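Local structure of regulatory protein RecX (Lactobacillus reuteri, 3D5L) at residues A4-I9 with Y18-D23. The protein probably modulates the activity of the recombinase RecA, as a member of the RecX family of regulatory proteins. Sequence-based numbering, arbitrary orientation.
Sequences AKISKI and YNIYLD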
ATOM      1  N   ALA A   4     -12.021  29.002 -29.189  1.00 32.63           N
ATOM      2  CA  ALA A   4     -13.255  28.255 -28.973  1.00 32.79           C
ATOM      3  C   ALA A   4     -13.895  28.738 -27.671  1.00 31.97           C
ATOM      4  O   ALA A   4     -13.195  29.183 -26.767  1.00 31.25           O
ATOM      5  CB  ALA A   4     -12.960  26.764 -28.891  1.00 31.17           C
ATOM      6  N   LYS A   5     -15.220  28.653 -27.584  1.00 31.44           N
ATOM      7  CA  LYS A   5     -15.940  29.087 -26.391  1.00 32.46           C
ATOM      8  C   LYS A   5     -16.917  28.000 -25.943  1.00 31.51           C
ATOM      9  O   LYS A   5     -17.636  27.425 -26.757  1.00 31.39           O
ATOM     10  CB  LYS A   5     -16.702  30.383 -26.686  1.00 33.92           C
ATOM     11  CG  LYS A   5     -16.720  31.396 -25.545  1.00 38.07           C
ATOM     12  CD  LYS A   5     -17.332  32.720 -26.016  1.00 40.17           C
ATOM     13  CE  LYS A   5     -17.105  33.870 -25.026  1.00 42.17           C
ATOM     14  NZ  LYS A   5     -18.004  33.857 -23.828  1.00 42.35           N
ATOM     15  N   ILE A   6     -16.939  27.721 -24.645  1.00 31.07           N
ATOM     16  CA  ILE A   6     -17.826  26.701 -24.095  1.00 29.67           C
ATOM     17  C   ILE A   6     -19.291  27.136 -24.131  1.00 30.06           C
ATOM     18  O   ILE A   6     -19.680  28.091 -23.452  1.00 30.08           O
ATOM     19  CB  ILE A   6     -17.429  26.365 -22.644  1.00 27.39           C
ATOM     20  CG1 ILE A   6     -16.020  25.764 -22.630  1.00 26.13           C
ATOM     21  CG2 ILE A   6     -18.434  25.404 -22.032  1.00 23.75           C
ATOM     22  CD1 ILE A   6     -15.466  25.513 -21.243  1.00 26.04           C
ATOM     23  N   SER A   7     -20.099  26.423 -24.913  1.00 29.12           N
ATOM     24  CA  SER A   7     -21.521  26.743 -25.046  1.00 29.65           C
ATOM     25  C   SER A   7     -22.408  25.960 -24.076  1.00 29.64           C
ATOM     26  O   SER A   7     -23.578  26.290 -23.889  1.00 30.96           O
ATOM     27  CB  SER A   7     -21.997  26.477 -26.479  1.00 29.81           C
ATOM     28  OG  SER A   7     -22.125  25.085 -26.739  1.00 27.60           O
ATOM     29  N   LYS A   8     -21.859  24.920 -23.464  1.00 28.55           N
ATOM     30  CA  LYS A   8     -22.640  24.124 -22.535  1.00 27.45           C
ATOM     31  C   LYS A   8     -21.768  23.137 -21.770  1.00 26.18           C
ATOM     32  O   LYS A   8     -20.718  22.712 -22.240  1.00 24.90           O
ATOM     33  CB  LYS A   8     -23.729  23.356 -23.294  1.00 29.48           C
ATOM     34  CG  LYS A   8     -24.673  22.574 -22.404  1.00 28.40           C
ATOM     35  CD  LYS A   8     -25.267  21.379 -23.136  1.00 33.06           C
ATOM     36  CE  LYS A   8     -26.239  21.776 -24.235  1.00 33.76           C
ATOM     37  NZ  LYS A   8     -26.821  20.570 -24.927  1.00 33.27           N
ATOM     38  N   ILE A   9     -22.222  22.779 -20.580  1.00 25.85           N
ATOM     39  CA  ILE A   9     -21.525  21.823 -19.737  1.00 24.41           C
ATOM     40  C   ILE A   9     -22.620  20.937 -19.179  1.00 24.15           C
ATOM     41  O   ILE A   9     -23.494  21.401 -18.457  1.00 24.22           O
ATOM     42  CB  ILE A   9     -20.790  22.523 -18.590  1.00 23.27           C
ATOM     43  CG1 ILE A   9     -19.727  23.466 -19.162  1.00 24.19           C
ATOM     44  CG2 ILE A   9     -20.163  21.492 -17.671  1.00 22.68           C
ATOM     45  CD1 ILE A   9     -18.980  24.271 -18.111  1.00 23.52           C
ATOM     46  N   TYR A  18     -17.989  15.473 -16.636  1.00 20.94           N
ATOM     47  CA  TYR A  18     -18.826  16.392 -17.407  1.00 20.76           C
ATOM     48  C   TYR A  18     -18.503  16.397 -18.890  1.00 20.77           C
ATOM     49  O   TYR A  18     -17.368  16.142 -19.291  1.00 21.05           O
ATOM     50  CB  TYR A  18     -18.665  17.813 -16.880  1.00 19.94           C
ATOM     51  CG  TYR A  18     -19.049  17.962 -15.430  1.00 23.70           C
ATOM     52  CD1 TYR A  18     -20.354  18.320 -15.064  1.00 23.40           C
ATOM     53  CD2 TYR A  18     -18.121  17.704 -14.416  1.00 21.84           C
ATOM     54  CE1 TYR A  18     -20.720  18.420 -13.724  1.00 24.51           C
ATOM     55  CE2 TYR A  18     -18.476  17.798 -13.078  1.00 24.87           C
ATOM     56  CZ  TYR A  18     -19.775  18.157 -12.733  1.00 25.48           C
ATOM     57  OH  TYR A  18     -20.116  18.280 -11.398  1.00 28.18           O
ATOM     58  N   ASN A  19     -19.515  16.691 -19.698  1.00 20.41           N
ATOM     59  CA  ASN A  19     -19.342  16.784 -21.137  1.00 20.91           C
ATOM     60  C   ASN A  19     -19.269  18.269 -21.473  1.00 20.94           C
ATOM     61  O   ASN A  19     -20.138  19.041 -21.065  1.00 18.67           O
ATOM     62  CB  ASN A  19     -20.522  16.141 -21.880  1.00 21.16           C
ATOM     63  CG  ASN A  19     -20.607  14.644 -21.658  1.00 22.96           C
ATOM     64  OD1 ASN A  19     -19.594  13.948 -21.674  1.00 23.02           O
ATOM     65  ND2 ASN A  19     -21.823  14.137 -21.467  1.00 23.12           N
ATOM     66  N   ILE A  20     -18.225  18.661 -22.203  1.00 22.19           N
ATOM     67  CA  ILE A  20     -18.033  20.057 -22.590  1.00 22.31           C
ATOM     68  C   ILE A  20     -18.302  20.286 -24.073  1.00 22.96           C
ATOM     69  O   ILE A  20     -17.770  19.586 -24.934  1.00 22.41           O
ATOM     70  CB  ILE A  20     -16.601  20.543 -22.258  1.00 21.95           C
ATOM     71  CG1 ILE A  20     -16.458  20.766 -20.750  1.00 23.28           C
ATOM     72  CG2 ILE A  20     -16.307  21.854 -22.971  1.00 20.38           C
ATOM     73  CD1 ILE A  20     -16.721  19.546 -19.917  1.00 24.70           C
ATOM     74  N   TYR A  21     -19.142  21.276 -24.356  1.00 24.47           N
ATOM     75  CA  TYR A  21     -19.506  21.640 -25.719  1.00 25.29           C
ATOM     76  C   TYR A  21     -18.882  22.977 -26.085  1.00 26.47           C
ATOM     77  O   TYR A  21     -19.043  23.963 -25.369  1.00 26.53           O
ATOM     78  CB  TYR A  21     -21.025  21.754 -25.852  1.00 24.49           C
ATOM     79  CG  TYR A  21     -21.765  20.451 -25.674  1.00 24.17           C
ATOM     80  CD1 TYR A  21     -22.356  19.805 -26.758  1.00 25.43           C
ATOM     81  CD2 TYR A  21     -21.863  19.854 -24.419  1.00 24.69           C
ATOM     82  CE1 TYR A  21     -23.033  18.587 -26.593  1.00 25.04           C
ATOM     83  CE2 TYR A  21     -22.528  18.647 -24.242  1.00 22.57           C
ATOM     84  CZ  TYR A  21     -23.108  18.021 -25.329  1.00 24.69           C
ATOM     85  OH  TYR A  21     -23.744  16.812 -25.140  1.00 27.48           O
ATOM     86  N   LEU A  22     -18.171  23.006 -27.203  1.00 27.75           N
ATOM     87  CA  LEU A  22     -17.550  24.236 -27.662  1.00 30.58           C
ATOM     88  C   LEU A  22     -18.307  24.747 -28.876  1.00 31.64           C
ATOM     89  O   LEU A  22     -18.437  24.043 -29.883  1.00 32.42           O
ATOM     90  CB  LEU A  22     -16.079  23.996 -28.016  1.00 30.35           C
ATOM     91  CG  LEU A  22     -15.188  23.688 -26.811  1.00 31.16           C
ATOM     92  CD1 LEU A  22     -13.800  23.267 -27.269  1.00 32.17           C
ATOM     93  CD2 LEU A  22     -15.115  24.914 -25.923  1.00 31.29           C
ATOM     94  N   ASP A  23     -18.841  25.959 -28.766  1.00 32.36           N
ATOM     95  CA  ASP A  23     -19.577  26.571 -29.870  1.00 33.91           C
ATOM     96  C   ASP A  23     -20.725  25.697 -30.364  1.00 34.11           C
ATOM     97  O   ASP A  23     -20.900  25.507 -31.572  1.00 34.37           O
ATOM     98  CB  ASP A  23     -18.611  26.869 -31.018  1.00 34.49           C
ATOM     99  CG  ASP A  23     -17.462  27.765 -30.590  1.00 35.32           C
ATOM    100  OD1 ASP A  23     -17.713  28.952 -30.267  1.00 33.11           O
ATOM    101  OD2 ASP A  23     -16.308  27.280 -30.574  1.00 37.10           O
TER
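Ile6 packs against Leu22 and Ile20 on one face of the sheet. Its CG1 lies 3.5 Å from Leu22 CD2 and 3.9 Å from Ile20 CG2. CG1 stands beside the backbone N (chi1 -63°), which directs this branch at both neighbours. Leu40 and Thr44 also touch Ile6. An alanine here lacks the CG1 on which Leu22 CD2 and Ile20 CG2 pack, and would probably open a gap next to them on this face. Further along, Ile9, on the same face, sets CG2 against Tyr18 CB.

The two strands form an antiparallel beta hairpin within the N-terminal sheet of the chain. A classic beta bulge shifts their register by one residue, with Ser7 and Lys8 both facing Tyr21. Ser7 N donates to Tyr21 O (2.7 Å), and Tyr21 N donates to Lys8 O (3.0 Å). Ser7 OG hydrogen-bonds to Gly24 N.

On the other face, Lys8 runs alongside Tyr21. CD sits over the ring, offset toward the rim, and NZ lies 4.6 Å from the ring centroid in a cation-pi contact. At the polar edge, Asp23 N donates to Lys5 O (2.8 Å), nearly in line with the carbonyl. Lys5 N makes a weak bond to Asp23 OD2 (3.5 Å).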